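Local atomic coordinates of cytosolic phospholipase A2 delta (Homo sapiens, PDB entry 5IZ5), a protein that hydrolyses the sn-2 ester of glycerophospholipids in a calcium-dependent manner, with a preference for linoleic acid at that position. Residues V444-Q452 with P520-E528; L539-T547 with L589-T598. The protein carries 3 engineered substitutions. All coordinates share one frame; numbering follows the deposited sequence.

Contact 1. Residues V444-Q452 with P520-E528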
ATOM      1  N   VAL B 444     -24.987   7.264   2.610  1.00 42.48           N
ATOM      2  CA  VAL B 444     -23.652   7.841   2.560  1.00 42.11           C
ATOM      3  C   VAL B 444     -23.175   8.067   3.992  1.00 42.99           C
ATOM      4  O   VAL B 444     -23.871   8.693   4.793  1.00 43.16           O
ATOM      5  CB  VAL B 444     -23.649   9.180   1.777  1.00 42.58           C
ATOM      6  CG1 VAL B 444     -22.331   9.927   1.953  1.00 42.17           C
ATOM      7  CG2 VAL B 444     -23.917   8.924   0.300  1.00 43.03           C
ATOM      8  N   MET B 445     -21.988   7.555   4.303  1.00 43.65           N
ATOM      9  CA  MET B 445     -21.436   7.621   5.648  1.00 46.03           C
ATOM     10  C   MET B 445     -20.207   8.515   5.609  1.00 47.40           C
ATOM     11  O   MET B 445     -19.108   8.064   5.282  1.00 44.66           O
ATOM     12  CB  MET B 445     -21.076   6.215   6.133  1.00 48.35           C
ATOM     13  CG  MET B 445     -20.767   6.107   7.619  1.00 52.93           C
ATOM     14  SD  MET B 445     -22.004   6.859   8.703  1.00 57.17           S
ATOM     15  CE  MET B 445     -23.525   6.175   8.052  1.00 52.01           C
ATOM     16  N   ASP B 446     -20.397   9.791   5.938  1.00 47.17           N
ATOM     17  CA  ASP B 446     -19.361  10.797   5.720  1.00 51.37           C
ATOM     18  C   ASP B 446     -18.355  10.843   6.873  1.00 51.21           C
ATOM     19  O   ASP B 446     -18.261  11.831   7.594  1.00 54.52           O
ATOM     20  CB  ASP B 446     -20.003  12.173   5.492  1.00 55.81           C
ATOM     21  CG  ASP B 446     -19.077  13.145   4.773  1.00 60.61           C
ATOM     22  OD1 ASP B 446     -17.883  12.819   4.563  1.00 63.63           O
ATOM     23  OD2 ASP B 446     -19.551  14.245   4.413  1.00 65.11           O
ATOM     24  N   GLN B 447     -17.611   9.756   7.037  1.00 48.15           N
ATOM     25  CA  GLN B 447     -16.549   9.665   8.024  1.00 46.79           C
ATOM     26  C   GLN B 447     -15.274   9.310   7.281  1.00 43.62           C
ATOM     27  O   GLN B 447     -15.315   8.630   6.254  1.00 42.17           O
ATOM     28  CB  GLN B 447     -16.869   8.595   9.073  1.00 47.67           C
ATOM     29  CG  GLN B 447     -18.018   8.970   9.994  1.00 49.65           C
ATOM     30  CD  GLN B 447     -18.489   7.822  10.875  1.00 53.09           C
ATOM     31  OE1 GLN B 447     -18.097   6.670  10.694  1.00 53.04           O
ATOM     32  NE2 GLN B 447     -19.338   8.138  11.843  1.00 55.14           N
ATOM     33  N   LYS B 448     -14.147   9.768   7.807  1.00 40.82           N
ATOM     34  CA  LYS B 448     -12.857   9.565   7.162  1.00 40.52           C
ATOM     35  C   LYS B 448     -11.843   9.012   8.139  1.00 37.90           C
ATOM     36  O   LYS B 448     -11.960   9.218   9.345  1.00 38.86           O
ATOM     37  CB  LYS B 448     -12.361  10.884   6.578  1.00 42.08           C
ATOM     38  CG  LYS B 448     -13.332  11.501   5.582  1.00 45.26           C
ATOM     39  CD  LYS B 448     -12.788  12.788   4.987  1.00 48.58           C
ATOM     40  CE  LYS B 448     -13.810  13.609   4.224  1.00 51.42           C
ATOM     41  NZ  LYS B 448     -14.990  12.848   3.736  1.00 54.59           N
ATOM     42  N   LEU B 449     -10.838   8.321   7.609  1.00 35.53           N
ATOM     43  CA  LEU B 449      -9.793   7.736   8.433  1.00 35.34           C
ATOM     44  C   LEU B 449      -9.126   8.777   9.335  1.00 36.28           C
ATOM     45  O   LEU B 449      -8.835   8.493  10.492  1.00 35.64           O
ATOM     46  CB  LEU B 449      -8.739   7.037   7.565  1.00 34.55           C
ATOM     47  CG  LEU B 449      -7.530   6.431   8.288  1.00 33.84           C
ATOM     48  CD1 LEU B 449      -7.950   5.500   9.416  1.00 33.88           C
ATOM     49  CD2 LEU B 449      -6.649   5.688   7.294  1.00 35.42           C
ATOM     50  N   SER B 450      -8.882   9.970   8.802  1.00 36.13           N
ATOM     51  CA  SER B 450      -8.261  11.045   9.578  1.00 36.97           C
ATOM     52  C   SER B 450      -9.112  11.450  10.785  1.00 36.17           C
ATOM     53  O   SER B 450      -8.572  11.839  11.810  1.00 38.61           O
ATOM     54  CB  SER B 450      -8.006  12.269   8.697  1.00 36.70           C
ATOM     55  OG  SER B 450      -9.214  12.805   8.198  1.00 37.00           O
ATOM     56  N   GLY B 451     -10.431  11.353  10.647  1.00 36.37           N
ATOM     57  CA  GLY B 451     -11.366  11.640  11.734  1.00 36.46           C
ATOM     58  C   GLY B 451     -11.265  10.695  12.917  1.00 38.52           C
ATOM     59  O   GLY B 451     -11.736  11.015  14.015  1.00 39.00           O
ATOM     60  N   GLN B 452     -10.631   9.538  12.706  1.00 37.97           N
ATOM     61  CA  GLN B 452     -10.408   8.566  13.774  1.00 37.82           C
ATOM     62  C   GLN B 452      -9.366   9.019  14.803  1.00 37.96           C
ATOM     63  O   GLN B 452      -9.282   8.443  15.882  1.00 35.86           O
ATOM     64  CB  GLN B 452     -10.001   7.207  13.191  1.00 38.54           C
ATOM     65  CG  GLN B 452     -11.066   6.585  12.300  1.00 38.21           C
ATOM     66  CD  GLN B 452     -10.745   5.163  11.878  1.00 38.24           C
ATOM     67  OE1 GLN B 452      -9.759   4.567  12.315  1.00 37.21           O
ATOM     68  NE2 GLN B 452     -11.584   4.611  11.019  1.00 38.31           N
ATOM     69  N   PRO B 520      -8.907  15.487  -2.364  1.00 40.91           N
ATOM     70  CA  PRO B 520      -9.650  15.353  -1.103  1.00 40.26           C
ATOM     71  C   PRO B 520      -9.627  13.928  -0.532  1.00 39.90           C
ATOM     72  O   PRO B 520      -9.756  12.962  -1.286  1.00 38.29           O
ATOM     73  CB  PRO B 520     -11.080  15.739  -1.490  1.00 39.69           C
ATOM     74  CG  PRO B 520     -10.939  16.578  -2.715  1.00 40.54           C
ATOM     75  CD  PRO B 520      -9.736  16.058  -3.443  1.00 40.61           C
ATOM     76  N   GLU B 521      -9.448  13.810   0.782  1.00 38.86           N
ATOM     77  CA  GLU B 521      -9.472  12.510   1.450  1.00 38.09           C
ATOM     78  C   GLU B 521     -10.818  11.850   1.198  1.00 36.34           C
ATOM     79  O   GLU B 521     -11.851  12.483   1.353  1.00 35.13           O
ATOM     80  CB  GLU B 521      -9.251  12.655   2.958  1.00 39.15           C
ATOM     81  CG  GLU B 521      -9.158  11.322   3.698  1.00 39.65           C
ATOM     82  CD  GLU B 521      -8.969  11.466   5.199  1.00 41.41           C
ATOM     83  OE1 GLU B 521      -8.976  12.607   5.706  1.00 41.40           O
ATOM     84  OE2 GLU B 521      -8.816  10.429   5.881  1.00 41.61           O
ATOM     85  N   PRO B 522     -10.814  10.575   0.791  1.00 37.26           N
ATOM     86  CA  PRO B 522     -12.099   9.948   0.526  1.00 37.90           C
ATOM     87  C   PRO B 522     -12.850   9.529   1.786  1.00 37.09           C
ATOM     88  O   PRO B 522     -12.281   9.429   2.864  1.00 37.67           O
ATOM     89  CB  PRO B 522     -11.725   8.712  -0.279  1.00 39.21           C
ATOM     90  CG  PRO B 522     -10.353   8.375   0.182  1.00 39.01           C
ATOM     91  CD  PRO B 522      -9.688   9.691   0.450  1.00 37.83           C
ATOM     92  N   ARG B 523     -14.140   9.310   1.596  1.00 37.17           N
ATOM     93  CA  ARG B 523     -15.019   8.663   2.552  1.00 37.99           C
ATOM     94  C   ARG B 523     -14.430   7.292   2.926  1.00 36.67           C
ATOM     95  O   ARG B 523     -13.805   6.643   2.088  1.00 34.19           O
ATOM     96  CB  ARG B 523     -16.380   8.478   1.871  1.00 40.25           C
ATOM     97  CG  ARG B 523     -17.574   8.738   2.738  1.00 41.59           C
ATOM     98  CD  ARG B 523     -18.764   9.235   1.935  1.00 41.21           C
ATOM     99  NE  ARG B 523     -19.329   8.240   1.013  1.00 38.18           N
ATOM    100  CZ  ARG B 523     -19.402   8.364  -0.318  1.00 37.55           C
ATOM    101  NH1 ARG B 523     -18.914   9.430  -0.949  1.00 36.28           N
ATOM    102  NH2 ARG B 523     -19.967   7.402  -1.037  1.00 35.98           N
ATOM    103  N   ILE B 524     -14.638   6.848   4.167  1.00 35.89           N
ATOM    104  CA  ILE B 524     -13.986   5.625   4.649  1.00 36.55           C
ATOM    105  C   ILE B 524     -14.393   4.350   3.898  1.00 35.34           C
ATOM    106  O   ILE B 524     -13.595   3.416   3.813  1.00 35.47           O
ATOM    107  CB  ILE B 524     -14.132   5.412   6.185  1.00 36.66           C
ATOM    108  CG1 ILE B 524     -13.189   4.286   6.635  1.00 38.02           C
ATOM    109  CG2 ILE B 524     -15.570   5.106   6.571  1.00 35.92           C
ATOM    110  CD1 ILE B 524     -12.258   4.656   7.756  1.00 40.55           C
ATOM    111  N   CYS B 525     -15.595   4.322   3.327  1.00 35.00           N
ATOM    112  CA  CYS B 525     -16.021   3.175   2.522  1.00 36.71           C
ATOM    113  C   CYS B 525     -15.053   2.868   1.374  1.00 36.98           C
ATOM    114  O   CYS B 525     -14.945   1.716   0.965  1.00 36.97           O
ATOM    115  CB  CYS B 525     -17.441   3.360   1.975  1.00 36.15           C
ATOM    116  SG  CYS B 525     -17.681   4.759   0.853  1.00 36.94           S
ATOM    117  N   PHE B 526     -14.345   3.881   0.875  1.00 35.83           N
ATOM    118  CA  PHE B 526     -13.367   3.680  -0.195  1.00 36.27           C
ATOM    119  C   PHE B 526     -12.123   2.973   0.304  1.00 36.51           C
ATOM    120  O   PHE B 526     -11.509   2.220  -0.442  1.00 36.20           O
ATOM    121  CB  PHE B 526     -13.021   4.998  -0.906  1.00 35.61           C
ATOM    122  CG  PHE B 526     -14.158   5.540  -1.707  1.00 36.72           C
ATOM    123  CD1 PHE B 526     -14.382   5.108  -3.010  1.00 37.32           C
ATOM    124  CD2 PHE B 526     -15.049   6.441  -1.140  1.00 38.46           C
ATOM    125  CE1 PHE B 526     -15.463   5.583  -3.737  1.00 37.88           C
ATOM    126  CE2 PHE B 526     -16.126   6.923  -1.861  1.00 37.94           C
ATOM    127  CZ  PHE B 526     -16.335   6.491  -3.157  1.00 37.90           C
ATOM    128  N   LEU B 527     -11.744   3.213   1.553  1.00 35.27           N
ATOM    129  CA  LEU B 527     -10.654   2.464   2.148  1.00 35.91           C
ATOM    130  C   LEU B 527     -11.117   1.059   2.536  1.00 35.19           C
ATOM    131  O   LEU B 527     -10.395   0.093   2.323  1.00 35.03           O
ATOM    132  CB  LEU B 527     -10.077   3.193   3.360  1.00 36.94           C
ATOM    133  CG  LEU B 527      -9.425   4.549   3.081  1.00 38.51           C
ATOM    134  CD1 LEU B 527      -8.734   5.042   4.338  1.00 40.18           C
ATOM    135  CD2 LEU B 527      -8.426   4.490   1.933  1.00 39.44           C
ATOM    136  N   GLU B 528     -12.315   0.950   3.095  1.00 34.34           N
ATOM    137  CA  GLU B 528     -12.889  -0.357   3.396  1.00 37.00           C
ATOM    138  C   GLU B 528     -12.936  -1.243   2.154  1.00 36.74           C
ATOM    139  O   GLU B 528     -12.688  -2.447   2.237  1.00 38.65           O
ATOM    140  CB  GLU B 528     -14.288  -0.209   3.993  1.00 37.09           C
ATOM    141  CG  GLU B 528     -14.261   0.292   5.422  1.00 38.40           C
ATOM    142  CD  GLU B 528     -15.639   0.639   5.938  1.00 39.79           C
ATOM    143  OE1 GLU B 528     -16.229   1.630   5.460  1.00 39.84           O
ATOM    144  OE2 GLU B 528     -16.138  -0.086   6.820  1.00 43.34           O
TER
HETATM  145  O   HOH W   1     -18.160   5.641   4.062  1.00 34.53           O
HETATM  146  O   HOH W   2     -10.932   7.797   4.767  1.00 38.23           O
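E521 reaches across to S450 with a fully extended side chain (CG anti to the backbone N, chi1 -176°), and its carboxylate grips that residue twice. E521 OE1 accepts from S450 OG at 2.5 Å. E521 OE2 takes S450 N at 3.0 Å; each oxygen uses its syn lone pair, and the two bonds fix the carboxylate's rotation against the 3-10 segment 450-452. An alanine here would remove the carboxylate and is likely to leave both S450 N and S450 OG without this acceptor. The K448 and E521 chains lie antiparallel, methylenes alongside, while K448 NZ bridges to D446 OD1, at the centre of an inverse gamma turn. A water donates to P522 O and accepts from L449 N, tying the two backbones together. R523 lays its aliphatic part against the loop, R523 CG 3.0 Å from M445 O, and V444 CG1 covers one face of its guanidinium; the charge itself is paired with E437 and E415. I524 N donates to Q447 O at 2.8 Å. Its apolar side chain suits a buried place, I524 CD1 packing near L449 CB; Q452 NE2 also lies 3.3 Å from I524 CD1. A second water links M445 O to C525 N. The side chains of L527 and L449 cross at about a right angle, L527 CD1 3.7 Å from L449 CD2. This is loop-to-helix packing in the catalytic domain: it fastens the loop between helix 428-441 and strand 463-471 onto helix 524-531, with helix 428-441 against R523 and F526, and Y466 of strand 463-471 bonded to Q452 OE1.

Contact 2. Residues L539-T547 with L589-T598; sequences LLDAWYDLT and LAQAFKGFLT
W543 and K594, whose CA atoms are 6.8 Å apart, mark the nearest backbone approach between the helical pieces 539-543 and 589-593, parts of helices 534-543 and 588-593, which run almost perpendicular at 93° with their axes 12.3 Å apart. So wide a separation is filled by large side chains, W543 foremost. With CG anti to its carbonyl carbon (chi1 -82°), the indole reaches over and lays one face on A590. A590 CA makes a CH-pi contact 3.9 Å from the centroid of the W543 six-membered ring, 30° off the normal, and A590 CB sits over the rim of the same face. A small residue suits this place because it lets the flat ring come down close to the helix backbone. L539 CD1 covers the opposite face, while L589 CD1 meets W543 CZ2 at 3.8 Å and F593 CB lies near CH2. Y544, the first residue to leave the helical path, joins an apolar ring to a polar end: K594 O and T598 OG1 lie at its ring edge. Y544 OH is placed 2.4 Å from K594 O, shorter than a hydrogen bond should be, so the exact length is doubtful. K594 doubles back along both rings, its methylenes packing there, K594 CD 3.6 Å from Y544 CE2, while NZ stays near W543 O. T598 OG1 bonds back to G595 O across a type I turn. Helices 406-422 and 428-441 flank F593, and the latter also meets L597; the site is helix packing away from the annotated sites. Chemically, W543 gives the largest share of the burial, with Y544 and K594 next, and the tyrosine hydroxyl appears to meet a backbone carbonyl, that of K594.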
ATOM      1  N   LEU B 539     -16.929 -10.488  -7.187  1.00 50.37           N
ATOM      2  CA  LEU B 539     -17.946  -9.851  -8.025  1.00 50.75           C
ATOM      3  C   LEU B 539     -17.626 -10.146  -9.488  1.00 50.38           C
ATOM      4  O   LEU B 539     -18.517 -10.416 -10.283  1.00 49.11           O
ATOM      5  CB  LEU B 539     -17.994  -8.338  -7.781  1.00 52.67           C
ATOM      6  CG  LEU B 539     -19.197  -7.549  -8.313  1.00 54.47           C
ATOM      7  CD1 LEU B 539     -20.538  -8.098  -7.849  1.00 54.82           C
ATOM      8  CD2 LEU B 539     -19.083  -6.075  -7.915  1.00 56.96           C
ATOM      9  N   LEU B 540     -16.341 -10.139  -9.821  1.00 51.97           N
ATOM     10  CA  LEU B 540     -15.909 -10.371 -11.191  1.00 53.23           C
ATOM     11  C   LEU B 540     -16.227 -11.799 -11.651  1.00 55.71           C
ATOM     12  O   LEU B 540     -16.717 -11.993 -12.761  1.00 54.88           O
ATOM     13  CB  LEU B 540     -14.410 -10.074 -11.311  1.00 54.73           C
ATOM     14  CG  LEU B 540     -13.779 -10.341 -12.707  1.00 57.32           C
ATOM     15  CD1 LEU B 540     -12.971  -9.166 -13.252  1.00 58.25           C
ATOM     16  CD2 LEU B 540     -12.889 -11.574 -12.673  1.00 57.70           C
ATOM     17  N   ASP B 541     -15.948 -12.787 -10.803  1.00 58.64           N
ATOM     18  CA  ASP B 541     -16.265 -14.188 -11.115  1.00 59.85           C
ATOM     19  C   ASP B 541     -17.764 -14.481 -11.172  1.00 58.82           C
ATOM     20  O   ASP B 541     -18.229 -15.226 -12.039  1.00 61.64           O
ATOM     21  CB  ASP B 541     -15.643 -15.139 -10.087  1.00 63.87           C
ATOM     22  CG  ASP B 541     -14.136 -15.301 -10.239  1.00 66.28           C
ATOM     23  OD1 ASP B 541     -13.542 -14.796 -11.221  1.00 70.79           O
ATOM     24  OD2 ASP B 541     -13.541 -15.952  -9.349  1.00 69.57           O
ATOM     25  N   ALA B 542     -18.515 -13.929 -10.229  1.00 55.45           N
ATOM     26  CA  ALA B 542     -19.961 -14.125 -10.197  1.00 54.19           C
ATOM     27  C   ALA B 542     -20.659 -13.497 -11.406  1.00 54.77           C
ATOM     28  O   ALA B 542     -21.697 -13.986 -11.844  1.00 54.76           O
ATOM     29  CB  ALA B 542     -20.541 -13.560  -8.914  1.00 54.60           C
ATOM     30  N   TRP B 543     -20.084 -12.422 -11.940  1.00 54.76           N
ATOM     31  CA  TRP B 543     -20.729 -11.645 -12.996  1.00 54.39           C
ATOM     32  C   TRP B 543     -20.299 -11.980 -14.412  1.00 55.74           C
ATOM     33  O   TRP B 543     -21.136 -12.003 -15.303  1.00 53.40           O
ATOM     34  CB  TRP B 543     -20.512 -10.144 -12.779  1.00 53.04           C
ATOM     35  CG  TRP B 543     -21.470  -9.536 -11.796  1.00 51.70           C
ATOM     36  CD1 TRP B 543     -22.313 -10.205 -10.960  1.00 51.34           C
ATOM     37  CD2 TRP B 543     -21.678  -8.141 -11.543  1.00 50.03           C
ATOM     38  NE1 TRP B 543     -23.046  -9.317 -10.211  1.00 50.96           N
ATOM     39  CE2 TRP B 543     -22.671  -8.043 -10.546  1.00 50.77           C
ATOM     40  CE3 TRP B 543     -21.125  -6.965 -12.064  1.00 50.58           C
ATOM     41  CZ2 TRP B 543     -23.119  -6.814 -10.056  1.00 49.40           C
ATOM     42  CZ3 TRP B 543     -21.576  -5.745 -11.577  1.00 49.84           C
ATOM     43  CH2 TRP B 543     -22.559  -5.681 -10.580  1.00 48.57           C
ATOM     44  N   TYR B 544     -19.005 -12.213 -14.606  1.00 57.09           N
ATOM     45  CA  TYR B 544     -18.407 -12.340 -15.924  1.00 61.65           C
ATOM     46  C   TYR B 544     -17.888 -13.750 -16.119  1.00 69.35           C
ATOM     47  O   TYR B 544     -17.065 -14.237 -15.343  1.00 68.63           O
ATOM     48  CB  TYR B 544     -17.263 -11.339 -16.087  1.00 61.57           C
ATOM     49  CG  TYR B 544     -17.710  -9.920 -15.865  1.00 61.27           C
ATOM     50  CD1 TYR B 544     -17.616  -9.353 -14.607  1.00 59.89           C
ATOM     51  CD2 TYR B 544     -18.258  -9.155 -16.896  1.00 60.34           C
ATOM     52  CE1 TYR B 544     -18.034  -8.061 -14.372  1.00 58.92           C
ATOM     53  CE2 TYR B 544     -18.678  -7.855 -16.667  1.00 59.02           C
ATOM     54  CZ  TYR B 544     -18.561  -7.323 -15.400  1.00 57.44           C
ATOM     55  OH  TYR B 544     -18.967  -6.054 -15.139  1.00 53.23           O
ATOM     56  N   ASP B 545     -18.380 -14.409 -17.160  1.00 78.75           N
ATOM     57  CA  ASP B 545     -17.874 -15.719 -17.530  1.00 85.55           C
ATOM     58  C   ASP B 545     -16.492 -15.529 -18.144  1.00 89.73           C
ATOM     59  O   ASP B 545     -16.348 -15.501 -19.366  1.00 91.76           O
ATOM     60  CB  ASP B 545     -18.837 -16.403 -18.519  1.00 87.94           C
ATOM     61  CG  ASP B 545     -18.601 -17.902 -18.633  1.00 89.69           C
ATOM     62  OD1 ASP B 545     -17.466 -18.355 -18.360  1.00 88.68           O
ATOM     63  OD2 ASP B 545     -19.561 -18.626 -18.994  1.00 90.74           O
ATOM     64  N   LEU B 546     -15.476 -15.392 -17.291  1.00 93.97           N
ATOM     65  CA  LEU B 546     -14.112 -15.176 -17.776  1.00 98.09           C
ATOM     66  C   LEU B 546     -13.525 -16.455 -18.372  1.00101.64           C
ATOM     67  O   LEU B 546     -12.852 -17.244 -17.705  1.00101.13           O
ATOM     68  CB  LEU B 546     -13.184 -14.567 -16.705  1.00 98.84           C
ATOM     69  CG  LEU B 546     -12.952 -13.045 -16.770  1.00 98.61           C
ATOM     70  CD1 LEU B 546     -11.744 -12.668 -15.925  1.00 98.32           C
ATOM     71  CD2 LEU B 546     -12.743 -12.534 -18.189  1.00 97.04           C
ATOM     72  N   THR B 547     -13.845 -16.641 -19.648  1.00105.40           N
ATOM     73  CA  THR B 547     -13.189 -17.596 -20.528  1.00106.63           C
ATOM     74  C   THR B 547     -12.664 -16.696 -21.644  1.00107.12           C
ATOM     75  O   THR B 547     -12.970 -16.876 -22.828  1.00105.20           O
ATOM     76  CB  THR B 547     -14.159 -18.695 -21.037  1.00107.85           C
ATOM     77  OG1 THR B 547     -13.749 -19.154 -22.335  1.00110.72           O
ATOM     78  CG2 THR B 547     -15.606 -18.192 -21.116  1.00106.61           C
ATOM     79  N   LEU B 589     -28.629  -4.795  -9.385  1.00 45.07           N
ATOM     80  CA  LEU B 589     -27.264  -4.284  -9.329  1.00 45.74           C
ATOM     81  C   LEU B 589     -26.501  -4.681 -10.587  1.00 45.96           C
ATOM     82  O   LEU B 589     -25.866  -3.844 -11.226  1.00 43.81           O
ATOM     83  CB  LEU B 589     -26.533  -4.828  -8.093  1.00 45.11           C
ATOM     84  CG  LEU B 589     -25.421  -4.010  -7.424  1.00 46.81           C
ATOM     85  CD1 LEU B 589     -24.331  -4.950  -6.914  1.00 45.53           C
ATOM     86  CD2 LEU B 589     -24.809  -2.929  -8.302  1.00 46.72           C
ATOM     87  N   ALA B 590     -26.563  -5.968 -10.927  1.00 46.78           N
ATOM     88  CA  ALA B 590     -25.883  -6.489 -12.106  1.00 45.96           C
ATOM     89  C   ALA B 590     -26.454  -5.878 -13.374  1.00 44.23           C
ATOM     90  O   ALA B 590     -25.712  -5.485 -14.265  1.00 43.29           O
ATOM     91  CB  ALA B 590     -25.991  -8.007 -12.158  1.00 46.78           C
ATOM     92  N   GLN B 591     -27.771  -5.773 -13.442  1.00 46.50           N
ATOM     93  CA  GLN B 591     -28.423  -5.200 -14.619  1.00 49.76           C
ATOM     94  C   GLN B 591     -27.964  -3.763 -14.886  1.00 49.25           C
ATOM     95  O   GLN B 591     -27.754  -3.374 -16.037  1.00 50.92           O
ATOM     96  CB  GLN B 591     -29.941  -5.291 -14.463  1.00 52.28           C
ATOM     97  CG  GLN B 591     -30.458  -6.704 -14.620  1.00 56.89           C
ATOM     98  CD  GLN B 591     -31.944  -6.764 -14.911  1.00 62.74           C
ATOM     99  OE1 GLN B 591     -32.740  -6.012 -14.342  1.00 67.04           O
ATOM    100  NE2 GLN B 591     -32.327  -7.670 -15.802  1.00 67.26           N
ATOM    101  N   ALA B 592     -27.776  -2.990 -13.820  1.00 46.91           N
ATOM    102  CA  ALA B 592     -27.365  -1.593 -13.951  1.00 45.40           C
ATOM    103  C   ALA B 592     -25.877  -1.428 -14.239  1.00 42.95           C
ATOM    104  O   ALA B 592     -25.495  -0.473 -14.905  1.00 44.00           O
ATOM    105  CB  ALA B 592     -27.726  -0.816 -12.694  1.00 45.42           C
ATOM    106  N   PHE B 593     -25.049  -2.349 -13.736  1.00 41.42           N
ATOM    107  CA  PHE B 593     -23.598  -2.153 -13.651  1.00 41.15           C
ATOM    108  C   PHE B 593     -22.699  -3.236 -14.259  1.00 41.73           C
ATOM    109  O   PHE B 593     -21.489  -3.042 -14.384  1.00 40.91           O
ATOM    110  CB  PHE B 593     -23.263  -1.919 -12.177  1.00 40.04           C
ATOM    111  CG  PHE B 593     -23.590  -0.532 -11.729  1.00 39.74           C
ATOM    112  CD1 PHE B 593     -22.764   0.539 -12.064  1.00 39.22           C
ATOM    113  CD2 PHE B 593     -24.749  -0.281 -11.028  1.00 39.04           C
ATOM    114  CE1 PHE B 593     -23.084   1.824 -11.673  1.00 38.35           C
ATOM    115  CE2 PHE B 593     -25.070   1.003 -10.626  1.00 38.83           C
ATOM    116  CZ  PHE B 593     -24.241   2.056 -10.955  1.00 38.77           C
ATOM    117  N   LYS B 594     -23.271  -4.356 -14.674  1.00 44.47           N
ATOM    118  CA  LYS B 594     -22.468  -5.433 -15.256  1.00 47.26           C
ATOM    119  C   LYS B 594     -21.753  -4.917 -16.498  1.00 44.72           C
ATOM    120  O   LYS B 594     -20.538  -5.050 -16.639  1.00 45.82           O
ATOM    121  CB  LYS B 594     -23.394  -6.603 -15.611  1.00 50.88           C
ATOM    122  CG  LYS B 594     -22.765  -7.977 -15.712  1.00 53.86           C
ATOM    123  CD  LYS B 594     -22.238  -8.297 -17.104  1.00 57.49           C
ATOM    124  CE  LYS B 594     -22.549  -9.741 -17.490  1.00 59.17           C
ATOM    125  NZ  LYS B 594     -21.527 -10.330 -18.403  1.00 60.69           N
ATOM    126  N   GLY B 595     -22.518  -4.287 -17.376  1.00 44.05           N
ATOM    127  CA  GLY B 595     -21.992  -3.733 -18.611  1.00 44.70           C
ATOM    128  C   GLY B 595     -21.040  -2.584 -18.342  1.00 44.72           C
ATOM    129  O   GLY B 595     -19.930  -2.538 -18.869  1.00 42.77           O
ATOM    130  N   PHE B 596     -21.486  -1.668 -17.489  1.00 44.56           N
ATOM    131  CA  PHE B 596     -20.688  -0.512 -17.073  1.00 45.38           C
ATOM    132  C   PHE B 596     -19.272  -0.885 -16.619  1.00 47.53           C
ATOM    133  O   PHE B 596     -18.296  -0.226 -16.984  1.00 45.06           O
ATOM    134  CB  PHE B 596     -21.432   0.224 -15.951  1.00 45.47           C
ATOM    135  CG  PHE B 596     -20.732   1.459 -15.468  1.00 45.85           C
ATOM    136  CD1 PHE B 596     -19.806   1.385 -14.439  1.00 46.48           C
ATOM    137  CD2 PHE B 596     -21.005   2.694 -16.034  1.00 46.35           C
ATOM    138  CE1 PHE B 596     -19.155   2.519 -13.988  1.00 47.86           C
ATOM    139  CE2 PHE B 596     -20.360   3.835 -15.587  1.00 47.52           C
ATOM    140  CZ  PHE B 596     -19.435   3.749 -14.560  1.00 47.85           C
ATOM    141  N   LEU B 597     -19.164  -1.939 -15.825  1.00 50.22           N
ATOM    142  CA  LEU B 597     -17.877  -2.346 -15.242  1.00 51.73           C
ATOM    143  C   LEU B 597     -16.959  -3.204 -16.147  1.00 50.95           C
ATOM    144  O   LEU B 597     -15.819  -3.480 -15.775  1.00 50.86           O
ATOM    145  CB  LEU B 597     -18.158  -3.077 -13.920  1.00 54.01           C
ATOM    146  CG  LEU B 597     -17.410  -2.641 -12.647  1.00 55.80           C
ATOM    147  CD1 LEU B 597     -17.574  -1.143 -12.439  1.00 56.21           C
ATOM    148  CD2 LEU B 597     -17.940  -3.399 -11.438  1.00 55.99           C
ATOM    149  N   THR B 598     -17.426  -3.585 -17.335  1.00 52.29           N
ATOM    150  CA  THR B 598     -16.773  -4.633 -18.151  1.00 52.64           C
ATOM    151  C   THR B 598     -15.274  -4.416 -18.403  1.00 54.26           C
ATOM    152  O   THR B 598     -14.428  -5.307 -18.201  1.00 54.27           O
ATOM    153  CB  THR B 598     -17.482  -4.742 -19.514  1.00 52.48           C
ATOM    154  OG1 THR B 598     -18.869  -5.015 -19.298  1.00 50.33           O
ATOM    155  CG2 THR B 598     -16.875  -5.837 -20.393  1.00 52.80           C
TER

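In the fold
Contacts 1 and 2 follow one another along the chain, the first closing before the second opens, and both belong to the catalytic PLA2c region of this alpha/beta hydrolase. Their centres are 26 Å apart and their nearest atoms about 11 Å. Successive helices connect them: 524-531 begins in contact 1 and 534-543 ends in contact 2. The contacts thus tie consecutive helices to different parts of the catalytic domain, with helix 428-441 bordering both: it meets R523 and F526 in the first, L540, F593 and L597 in the second. Contact 1 brings the L527 side chain within about 12 Å of that of D651, the probable proton acceptor; contact 2 is peripheral packing.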